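Long-range contacts in beta-galactosidase (Bacteroides thetaiotaomicron, PDB 5MUJ), which probably hydrolyses arabinofuranosyl linkages in chain B of the plant pectin rhamnogalacturonan II, a glycan it holds in a pocket: residues H264-T269 and F291-K296; Y297-T302 and F331-Y336; M285-A290 and T302-Y307. All coordinates share one frame; numbering follows the deposited sequence.

Contact 1 of 3, residues H264-T269 and F291-K296; sequences HEADGT and FEPSRK
His264 meets Glu292 through its CB, which lies 3.9 Å from Glu292 OE1. The imidazole nitrogens are engaged with other partners, NE2 with Asp314 and ND1 with Thr271. Two residues on, the methyl of Ala266 packs on the ring of Pro293, its CB 3.5 Å from Pro293 CD, the one clearly apolar touch of the contact. Ala266 also starts a type II turn that Thr269 N closes on Ala266 O. Gly268 takes the third place in it with a phi of 78°, a value that suits glycine, and its carbonyl oxygen comes 4.0 Å from Phe291 CD2. Thr269 then makes the single hydrogen bond between the two loops: OG1 donates to Phe291 O at 2.8 Å, tilted 34° from the carbonyl plane. With OG1 beside the backbone N, the methyl CG2 stands anti to that N and comes 3.8 Å from Glu292 OE1. The second carboxylate oxygen is gripped from within its own segment: Glu292 OE2 accepts from Ser294 OG at 2.6 Å and from Ser294 N at 3.1 Å, the two donors arriving from opposite faces of the carboxylate, a grip that would restrict its rotation. Arg295 NH1 in turn donates to Ser294 OG in the guanidinium plane, while NH2 forms a salt bridge with Asp319. The loop that leads from one propeller sheet into the next thus packs on the hairpin loop of the later sheet, at the surface of the beta-propeller and beside its glycan pocket, where Phe291 touches the bound arabinopyranose and galactopyranose.

Contact 2 of 3, residues Y297-T302 and F331-Y336; sequences YKAFNT and FAHKSY. With RAM (alpha-L-rhamnopyranose), chain B.
Asn301 grips the backbone of Lys334 at both of its polar atoms. Its OD1 accepts from Lys334 N at 2.7 Å, in the carboxamide plane and on a lone pair, while ND2 returns a bond to Lys334 O at 3.0 Å, the donor standing 69° out of that carbonyl's plane. The pair spans two neighbouring sheets of a five-bladed beta-propeller, strand 331-340 being an outermost strand of its sheet. Lys334 has a phi of 85°, unusual for a non-glycine residue in a strand, and the carboxamide of Asn301 holds the backbone at just this place. An alanine here would probably leave the backbone N-H and C=O of Lys334 without these mates and the chain at this unusual phi less firmly held. A water takes the next step along, donating to Thr302 O and hydrogen-bonded to Ser335 OG, which also pairs with His346.

Strand 331-340 presents two side chains to the glycan. Lys334, extended beyond CG, donates from NZ to O3 of the rhamnose at 2.6 Å and forms a salt bridge with Asp61. His333 NE2 shares a hydrogen bond of 2.8 Å with rhamnose O4, and its ND1 is bonded to Cys349 O. The imidazole is sandwiched, with Phe331 CB over the centre of one face and Lys334 CG over the opposite one. Second-shell packing comes from Ala299, whose CB lies 3.6 Å from Phe331 CD1 and 3.7 Å from His333 CD2. Nearby, Ala332 N makes a weak bond to Ala299 O. Rhamnose C6 lies over one face of the Phe331 ring, and at the ring's edge Lys298 CB approaches CE1 of Phe331 to 3.8 Å.

Contact 3 of 3, residues M285-A290 and T302-Y307; sequences MFYFSA and TFAASY
Tyr287 and Thr302 form an antiparallel hydrogen-bonded pair in the beta hairpin of strands 282-290 and 299-306, the middle of one four-stranded propeller sheet. The tyrosine side chain lies beside that of Thr302, both pointing the same way. From CB, CG stands between the backbone N and the carbonyl carbon (chi1 76°), and beyond it CD2 of Tyr287 lies 3.8 Å from Thr302 O. Next along the ring, CE2 comes 3.6 Å from Phe303 C and 4.2 Å from Ala304 CB. Ala304 N and Phe303 C lie at this edge, near the ring plane. On the other side of the ring, CE1 approaches the methyl of Thr302, and that CG2 comes closer still to CZ. At the tip, OH is 3.3 Å from Thr302 CG2, and its hydrogen-bond partner is Asp314.

The backbone fixes this register. Tyr287 and Thr302 exchange N-H...O bonds in both directions. Ala304 and Met285, the latter present as selenomethionine, do the same, with Met285 N 2.8 Å from Ala304 O. On the opposite face of the sheet from Tyr287, Phe303 stacks with Trp315 and, like Phe286, is packed against helix 31-41. Between the two phenylalanines the touch is slight: Phe286 CD1 lies 4.3 Å from Phe303 CB.

Contact 1 lies at the surface, whereas contacts 2 and 3 are buried. Strand 299-306 serves both buried contacts, which share Thr302: contact 3 pairs it with its neighbour inside one sheet by regular backbone bonds, and contact 2 joins it to the next sheet mainly through a side-chain amide. The loop contact has one hydroxyl-to-carbonyl bond and a small apolar touch instead. Phe291 N and Lys298 O, probably hydrogen-bonded, tie contact 1 to contact 2, and Phe300 O with Ser289 N does the same for contacts 2 and 3. All three include residues of the glycan pocket, yet of the three it is contact 2 whose side chains hydrogen-bond the rhamnose.

Contact 1 of 3, residues H264-T269 and F291-K296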
loop_
_atom_site.group_PDB
_atom_site.type_symbol
_atom_site.label_atom_id
_atom_site.label_comp_id
_atom_site.label_asym_id
_atom_site.label_seq_id
_atom_site.Cartn_x
_atom_site.Cartn_y
_atom_site.Cartn_z
ATOM N N HIS A 264 -3.255 -16.446 -1.024
ATOM C CA HIS A 264 -4.313 -17.179 -1.716
ATOM C C HIS A 264 -3.714 -17.964 -2.873
ATOM O O HIS A 264 -3.211 -17.394 -3.827
ATOM C CB HIS A 264 -5.358 -16.181 -2.196
ATOM C CG HIS A 264 -6.002 -15.445 -1.077
ATOM N ND1 HIS A 264 -5.588 -14.190 -0.675
ATOM C CD2 HIS A 264 -7.037 -15.781 -0.269
ATOM C CE1 HIS A 264 -6.341 -13.794 0.337
ATOM N NE2 HIS A 264 -7.230 -14.736 0.596
ATOM N N GLU A 265 -3.743 -19.290 -2.785
ATOM C CA GLU A 265 -3.012 -20.088 -3.739
ATOM C C GLU A 265 -3.781 -20.436 -5.001
ATOM O O GLU A 265 -4.561 -21.403 -5.034
ATOM C CB GLU A 265 -2.531 -21.379 -3.084
ATOM C CG GLU A 265 -1.572 -21.187 -1.946
ATOM C CD GLU A 265 -0.245 -20.597 -2.395
ATOM O OE1 GLU A 265 0.141 -20.724 -3.580
ATOM O OE2 GLU A 265 0.407 -19.946 -1.558
ATOM N N ALA A 266 -3.510 -19.661 -6.045
ATOM C CA ALA A 266 -3.846 -20.034 -7.416
ATOM C C ALA A 266 -2.756 -19.450 -8.336
ATOM O O ALA A 266 -1.956 -18.594 -7.917
ATOM C CB ALA A 266 -5.231 -19.504 -7.798
ATOM N N ASP A 267 -2.745 -19.920 -9.583
ATOM C CA ASP A 267 -1.755 -19.519 -10.571
ATOM C C ASP A 267 -1.791 -18.019 -10.866
ATOM O O ASP A 267 -2.762 -17.489 -11.453
ATOM C CB ASP A 267 -1.958 -20.300 -11.872
ATOM C CG ASP A 267 -0.892 -19.987 -12.922
ATOM O OD1 ASP A 267 0.119 -19.314 -12.602
ATOM O OD2 ASP A 267 -1.061 -20.429 -14.075
ATOM N N GLY A 268 -0.716 -17.349 -10.462
ATOM C CA GLY A 268 -0.531 -15.945 -10.748
ATOM C C GLY A 268 -1.340 -15.031 -9.838
ATOM O O GLY A 268 -1.306 -13.822 -10.042
ATOM N N THR A 269 -2.028 -15.557 -8.823
ATOM C CA THR A 269 -2.885 -14.703 -7.954
ATOM C C THR A 269 -2.026 -13.815 -7.076
ATOM O O THR A 269 -0.986 -14.270 -6.546
ATOM C CB THR A 269 -3.788 -15.538 -7.027
ATOM O OG1 THR A 269 -4.595 -16.401 -7.830
ATOM C CG2 THR A 269 -4.692 -14.658 -6.143
ATOM N N PHE A 291 -6.397 -11.332 -9.936
ATOM C CA PHE A 291 -6.294 -12.643 -10.649
ATOM C C PHE A 291 -6.617 -13.783 -9.691
ATOM O O PHE A 291 -5.983 -14.852 -9.728
ATOM C CB PHE A 291 -4.931 -12.800 -11.328
ATOM C CG PHE A 291 -4.513 -11.580 -12.079
ATOM C CD1 PHE A 291 -5.328 -11.073 -13.087
ATOM C CD2 PHE A 291 -3.370 -10.864 -11.711
ATOM C CE1 PHE A 291 -4.988 -9.900 -13.752
ATOM C CE2 PHE A 291 -3.030 -9.693 -12.374
ATOM C CZ PHE A 291 -3.846 -9.207 -13.385
ATOM N N GLU A 292 -7.617 -13.550 -8.845
ATOM C CA GLU A 292 -8.215 -14.581 -7.988
ATOM C C GLU A 292 -9.301 -15.310 -8.801
ATOM O O GLU A 292 -10.239 -14.687 -9.267
ATOM C CB GLU A 292 -8.812 -13.904 -6.743
ATOM C CG GLU A 292 -9.697 -14.714 -5.845
ATOM C CD GLU A 292 -9.160 -16.102 -5.546
ATOM O OE1 GLU A 292 -8.001 -16.206 -5.109
ATOM O OE2 GLU A 292 -9.917 -17.071 -5.720
ATOM N N PRO A 293 -9.177 -16.646 -8.997
ATOM C CA PRO A 293 -10.226 -17.305 -9.825
ATOM C C PRO A 293 -11.695 -17.198 -9.359
ATOM O O PRO A 293 -12.596 -17.261 -10.203
ATOM C CB PRO A 293 -9.823 -18.779 -9.801
ATOM C CG PRO A 293 -8.411 -18.806 -9.367
ATOM C CD PRO A 293 -8.081 -17.565 -8.622
ATOM N N SER A 294 -11.925 -17.053 -8.048
ATOM C CA SER A 294 -13.290 -16.995 -7.466
ATOM C C SER A 294 -14.070 -15.685 -7.672
ATOM O O SER A 294 -15.237 -15.616 -7.285
ATOM C CB SER A 294 -13.225 -17.281 -5.973
ATOM O OG SER A 294 -12.399 -16.335 -5.317
ATOM N N ARG A 295 -13.406 -14.666 -8.217
ATOM C CA ARG A 295 -13.995 -13.392 -8.621
ATOM C C ARG A 295 -14.019 -13.211 -10.167
ATOM O O ARG A 295 -13.050 -13.571 -10.903
ATOM C CB ARG A 295 -13.204 -12.248 -7.973
ATOM C CG ARG A 295 -13.670 -11.839 -6.589
ATOM C CD ARG A 295 -13.471 -12.897 -5.557
ATOM N NE ARG A 295 -13.465 -12.336 -4.208
ATOM C CZ ARG A 295 -13.039 -12.942 -3.108
ATOM N NH1 ARG A 295 -12.566 -14.184 -3.152
ATOM N NH2 ARG A 295 -13.084 -12.315 -1.943
ATOM N N LYS A 296 -15.132 -12.628 -10.628
ATOM C CA LYS A 296 -15.369 -12.279 -12.030
ATOM C C LYS A 296 -15.080 -10.803 -12.304
ATOM O O LYS A 296 -15.625 -10.205 -13.238
ATOM C CB LYS A 296 -16.820 -12.599 -12.418
#

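Contact 2 of 3, residues Y297-T302 and F331-Y336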
loop_
_atom_site.group_PDB
_atom_site.type_symbol
_atom_site.label_atom_id
_atom_site.label_comp_id
_atom_site.label_asym_id
_atom_site.label_seq_id
_atom_site.Cartn_x
_atom_site.Cartn_y
_atom_site.Cartn_z
ATOM N N TYR A 297 -14.279 -10.204 -11.441
ATOM C CA TYR A 297 -13.548 -8.992 -11.745
ATOM C C TYR A 297 -12.106 -9.220 -11.374
ATOM O O TYR A 297 -11.805 -10.069 -10.507
ATOM C CB TYR A 297 -14.111 -7.792 -11.007
ATOM C CG TYR A 297 -14.666 -8.138 -9.647
ATOM C CD1 TYR A 297 -13.841 -8.297 -8.550
ATOM C CD2 TYR A 297 -16.008 -8.426 -9.484
ATOM C CE1 TYR A 297 -14.357 -8.644 -7.304
ATOM C CE2 TYR A 297 -16.532 -8.748 -8.244
ATOM C CZ TYR A 297 -15.719 -8.863 -7.153
ATOM O OH TYR A 297 -16.250 -9.183 -5.926
ATOM N N LYS A 298 -11.221 -8.471 -12.023
ATOM C CA LYS A 298 -9.770 -8.810 -12.015
ATOM C C LYS A 298 -8.953 -8.350 -10.805
ATOM O O LYS A 298 -7.873 -8.905 -10.549
ATOM C CB LYS A 298 -9.106 -8.279 -13.275
ATOM C CG LYS A 298 -9.592 -8.970 -14.558
ATOM C CD LYS A 298 -8.953 -10.332 -14.827
ATOM C CE LYS A 298 -9.511 -10.911 -16.128
ATOM N NZ LYS A 298 -9.704 -12.390 -16.072
ATOM N N ALA A 299 -9.401 -7.295 -10.130
ATOM C CA ALA A 299 -8.780 -6.859 -8.878
ATOM C C ALA A 299 -9.738 -6.101 -7.975
ATOM O O ALA A 299 -10.625 -5.394 -8.453
ATOM C CB ALA A 299 -7.519 -6.033 -9.133
ATOM N N PHE A 300 -9.545 -6.252 -6.676
ATOM C CA PHE A 300 -10.507 -5.825 -5.674
ATOM C C PHE A 300 -9.885 -5.712 -4.300
ATOM O O PHE A 300 -8.773 -6.231 -4.088
ATOM C CB PHE A 300 -11.673 -6.813 -5.610
ATOM C CG PHE A 300 -11.214 -8.258 -5.293
ATOM C CD1 PHE A 300 -10.758 -9.144 -6.305
ATOM C CD2 PHE A 300 -11.218 -8.707 -3.990
ATOM C CE1 PHE A 300 -10.315 -10.454 -6.002
ATOM C CE2 PHE A 300 -10.779 -10.013 -3.691
ATOM C CZ PHE A 300 -10.333 -10.863 -4.697
ATOM N N ASN A 301 -10.576 -5.024 -3.387
ATOM C CA ASN A 301 -10.193 -4.945 -1.982
ATOM C C ASN A 301 -11.169 -5.690 -1.075
ATOM O O ASN A 301 -12.399 -5.606 -1.228
ATOM C CB ASN A 301 -10.137 -3.476 -1.514
ATOM C CG ASN A 301 -9.030 -2.698 -2.181
ATOM O OD1 ASN A 301 -8.023 -3.236 -2.598
ATOM N ND2 ASN A 301 -9.208 -1.388 -2.269
ATOM N N THR A 302 -10.605 -6.397 -0.095
ATOM C CA THR A 302 -11.353 -6.953 1.016
ATOM C C THR A 302 -10.515 -6.890 2.306
ATOM O O THR A 302 -9.541 -6.103 2.383
ATOM C CB THR A 302 -11.968 -8.329 0.677
ATOM O OG1 THR A 302 -12.810 -8.767 1.753
ATOM C CG2 THR A 302 -10.908 -9.373 0.391
ATOM N N PHE A 331 -9.546 -2.427 -12.639
ATOM C CA PHE A 331 -9.053 -2.719 -11.315
ATOM C C PHE A 331 -9.600 -1.681 -10.332
ATOM O O PHE A 331 -9.600 -0.473 -10.641
ATOM C CB PHE A 331 -7.510 -2.667 -11.207
ATOM C CG PHE A 331 -6.745 -3.534 -12.186
ATOM C CD1 PHE A 331 -7.152 -4.824 -12.461
ATOM C CD2 PHE A 331 -5.550 -3.077 -12.759
ATOM C CE1 PHE A 331 -6.412 -5.622 -13.327
ATOM C CE2 PHE A 331 -4.828 -3.865 -13.645
ATOM C CZ PHE A 331 -5.265 -5.136 -13.911
ATOM N N ALA A 332 -10.072 -2.112 -9.164
ATOM C CA ALA A 332 -10.437 -1.165 -8.075
ATOM C C ALA A 332 -9.828 -1.744 -6.816
ATOM O O ALA A 332 -10.360 -2.680 -6.242
ATOM C CB ALA A 332 -11.952 -0.986 -7.926
ATOM N N HIS A 333 -8.659 -1.241 -6.446
ATOM C CA HIS A 333 -7.736 -2.037 -5.661
ATOM C C HIS A 333 -6.619 -1.234 -4.996
ATOM O O HIS A 333 -6.168 -0.209 -5.504
ATOM C CB HIS A 333 -7.143 -3.175 -6.538
ATOM C CG HIS A 333 -6.133 -2.736 -7.548
ATOM N ND1 HIS A 333 -6.055 -1.476 -8.079
ATOM C CD2 HIS A 333 -5.096 -3.418 -8.101
ATOM C CE1 HIS A 333 -5.055 -1.401 -8.938
ATOM N NE2 HIS A 333 -4.454 -2.575 -8.970
ATOM N N LYS A 334 -6.136 -1.803 -3.887
ATOM C CA LYS A 334 -5.097 -1.245 -3.009
ATOM C C LYS A 334 -5.798 -0.334 -2.055
ATOM O O LYS A 334 -6.775 0.283 -2.458
ATOM C CB LYS A 334 -3.936 -0.628 -3.776
ATOM C CG LYS A 334 -3.391 -1.546 -4.868
ATOM C CD LYS A 334 -2.153 -0.978 -5.482
ATOM C CE LYS A 334 -1.647 -1.875 -6.591
ATOM N NZ LYS A 334 -0.441 -1.290 -7.207
ATOM N N SER A 335 -5.433 -0.359 -0.780
ATOM C CA SER A 335 -6.204 0.340 0.271
ATOM C C SER A 335 -5.403 1.262 1.139
ATOM O O SER A 335 -4.256 1.015 1.511
ATOM C CB SER A 335 -6.857 -0.686 1.212
ATOM O OG SER A 335 -7.700 -1.570 0.498
ATOM N N TYR A 336 -6.050 2.373 1.478
ATOM C CA TYR A 336 -5.761 3.083 2.707
ATOM C C TYR A 336 -7.083 3.624 3.254
ATOM O O TYR A 336 -7.847 4.213 2.519
ATOM C CB TYR A 336 -4.731 4.197 2.495
ATOM C CG TYR A 336 -3.861 4.372 3.686
ATOM C CD1 TYR A 336 -4.281 5.126 4.785
ATOM C CD2 TYR A 336 -2.606 3.707 3.777
ATOM C CE1 TYR A 336 -3.504 5.239 5.914
ATOM C CE2 TYR A 336 -1.818 3.840 4.903
ATOM C CZ TYR A 336 -2.267 4.609 5.972
ATOM O OH TYR A 336 -1.515 4.781 7.114
HETATM C C1 RAM B . 0.671 -5.683 -10.751
HETATM C C2 RAM B . 0.918 -4.458 -9.908
HETATM C C3 RAM B . -0.060 -3.372 -10.350
HETATM C C4 RAM B . -1.478 -3.923 -10.187
HETATM C C5 RAM B . -1.760 -5.256 -10.895
HETATM C C6 RAM B . -3.007 -5.939 -10.360
HETATM O O2 RAM B . 0.729 -4.819 -8.514
HETATM O O3 RAM B . 0.110 -2.162 -9.608
HETATM O O4 RAM B . -2.383 -2.994 -10.759
HETATM O O5 RAM B . -0.664 -6.206 -10.897
HETATM O O HOH W 1 -9.503 -3.388 1.691
#

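Contact 3 of 3, residues M285-A290 and T302-Y307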
loop_
_atom_site.group_PDB
_atom_site.type_symbol
_atom_site.label_atom_id
_atom_site.label_comp_id
_atom_site.label_asym_id
_atom_site.label_seq_id
_atom_site.Cartn_x
_atom_site.Cartn_y
_atom_site.Cartn_z
HETATM N N MSE A 285 -6.684 -6.367 8.619
HETATM C CA MSE A 285 -5.838 -6.154 7.490
HETATM C C MSE A 285 -6.722 -5.872 6.319
HETATM O O MSE A 285 -7.451 -6.750 5.852
HETATM C CB MSE A 285 -4.996 -7.405 7.183
HETATM C CG MSE A 285 -4.086 -7.187 5.994
HETATM SE SE MSE A 285 -3.462 -8.885 5.271
HETATM C CE MSE A 285 -2.183 -9.303 6.686
ATOM N N PHE A 286 -6.606 -4.647 5.817
ATOM C CA PHE A 286 -7.130 -4.304 4.505
ATOM C C PHE A 286 -6.080 -4.768 3.507
ATOM O O PHE A 286 -4.888 -4.508 3.708
ATOM C CB PHE A 286 -7.361 -2.782 4.409
ATOM C CG PHE A 286 -8.370 -2.281 5.383
ATOM C CD1 PHE A 286 -9.719 -2.477 5.131
ATOM C CD2 PHE A 286 -7.990 -1.703 6.589
ATOM C CE1 PHE A 286 -10.677 -1.983 6.019
ATOM C CE2 PHE A 286 -8.941 -1.255 7.485
ATOM C CZ PHE A 286 -10.292 -1.457 7.211
ATOM N N TYR A 287 -6.523 -5.454 2.463
ATOM C CA TYR A 287 -5.603 -5.951 1.420
ATOM C C TYR A 287 -6.300 -5.976 0.075
ATOM O O TYR A 287 -7.556 -5.962 0.011
ATOM C CB TYR A 287 -5.069 -7.335 1.824
ATOM C CG TYR A 287 -6.031 -8.465 1.656
ATOM C CD1 TYR A 287 -6.072 -9.185 0.454
ATOM C CD2 TYR A 287 -6.884 -8.849 2.689
ATOM C CE1 TYR A 287 -6.957 -10.256 0.296
ATOM C CE2 TYR A 287 -7.761 -9.916 2.541
ATOM C CZ TYR A 287 -7.782 -10.610 1.335
ATOM O OH TYR A 287 -8.661 -11.652 1.195
ATOM N N PHE A 288 -5.521 -6.028 -0.998
ATOM C CA PHE A 288 -6.050 -6.256 -2.342
ATOM C C PHE A 288 -5.640 -7.618 -2.848
ATOM O O PHE A 288 -4.593 -8.210 -2.432
ATOM C CB PHE A 288 -5.652 -5.210 -3.397
ATOM C CG PHE A 288 -4.357 -5.471 -4.173
ATOM C CD1 PHE A 288 -3.100 -5.115 -3.638
ATOM C CD2 PHE A 288 -4.370 -5.984 -5.471
ATOM C CE1 PHE A 288 -1.947 -5.275 -4.348
ATOM C CE2 PHE A 288 -3.157 -6.238 -6.179
ATOM C CZ PHE A 288 -1.968 -5.850 -5.620
ATOM N N SER A 289 -6.447 -8.096 -3.775
ATOM C CA SER A 289 -6.117 -9.285 -4.516
ATOM C C SER A 289 -6.388 -9.049 -5.986
ATOM O O SER A 289 -7.247 -8.248 -6.347
ATOM C CB SER A 289 -6.920 -10.468 -3.997
ATOM O OG SER A 289 -6.419 -11.691 -4.543
ATOM N N ALA A 290 -5.630 -9.704 -6.840
ATOM C CA ALA A 290 -5.842 -9.665 -8.283
ATOM C C ALA A 290 -5.697 -11.062 -8.833
ATOM O O ALA A 290 -4.919 -11.882 -8.269
ATOM C CB ALA A 290 -4.896 -8.714 -9.006
ATOM N N THR A 302 -10.605 -6.397 -0.095
ATOM C CA THR A 302 -11.353 -6.953 1.016
ATOM C C THR A 302 -10.515 -6.890 2.306
ATOM O O THR A 302 -9.541 -6.103 2.383
ATOM C CB THR A 302 -11.968 -8.329 0.677
ATOM O OG1 THR A 302 -12.810 -8.767 1.753
ATOM C CG2 THR A 302 -10.908 -9.373 0.391
ATOM N N PHE A 303 -10.848 -7.690 3.317
ATOM C CA PHE A 303 -10.070 -7.643 4.533
ATOM C C PHE A 303 -9.988 -9.007 5.175
ATOM O O PHE A 303 -10.778 -9.886 4.868
ATOM C CB PHE A 303 -10.662 -6.656 5.531
ATOM C CG PHE A 303 -11.954 -7.121 6.130
ATOM C CD1 PHE A 303 -13.158 -6.939 5.447
ATOM C CD2 PHE A 303 -11.962 -7.785 7.344
ATOM C CE1 PHE A 303 -14.373 -7.383 6.002
ATOM C CE2 PHE A 303 -13.175 -8.229 7.896
ATOM C CZ PHE A 303 -14.378 -8.027 7.224
ATOM N N ALA A 304 -9.018 -9.095 6.078
ATOM C CA ALA A 304 -8.863 -10.191 6.995
ATOM C C ALA A 304 -8.708 -9.678 8.414
ATOM O O ALA A 304 -8.473 -8.481 8.626
ATOM C CB ALA A 304 -7.644 -11.036 6.578
ATOM N N ALA A 305 -8.815 -10.554 9.410
ATOM C CA ALA A 305 -8.601 -10.132 10.789
ATOM C C ALA A 305 -7.831 -11.194 11.592
ATOM O O ALA A 305 -7.809 -12.366 11.198
ATOM C CB ALA A 305 -9.925 -9.738 11.476
ATOM N N SER A 306 -7.179 -10.751 12.660
ATOM C CA SER A 306 -6.281 -11.607 13.460
ATOM C C SER A 306 -6.122 -11.061 14.866
ATOM O O SER A 306 -6.169 -9.848 15.074
ATOM C CB SER A 306 -4.901 -11.700 12.801
ATOM O OG SER A 306 -4.058 -12.454 13.610
ATOM N N TYR A 307 -5.953 -11.946 15.848
ATOM C CA TYR A 307 -5.644 -11.513 17.231
ATOM C C TYR A 307 -4.133 -11.472 17.502
ATOM O O TYR A 307 -3.685 -10.770 18.435
ATOM C CB TYR A 307 -6.318 -12.409 18.270
ATOM C CG TYR A 307 -7.812 -12.295 18.258
ATOM C CD1 TYR A 307 -8.440 -11.166 18.799
ATOM C CD2 TYR A 307 -8.612 -13.303 17.714
ATOM C CE1 TYR A 307 -9.822 -11.042 18.789
ATOM C CE2 TYR A 307 -9.993 -13.179 17.689
ATOM C CZ TYR A 307 -10.594 -12.049 18.232
ATOM O OH TYR A 307 -11.973 -11.899 18.231
#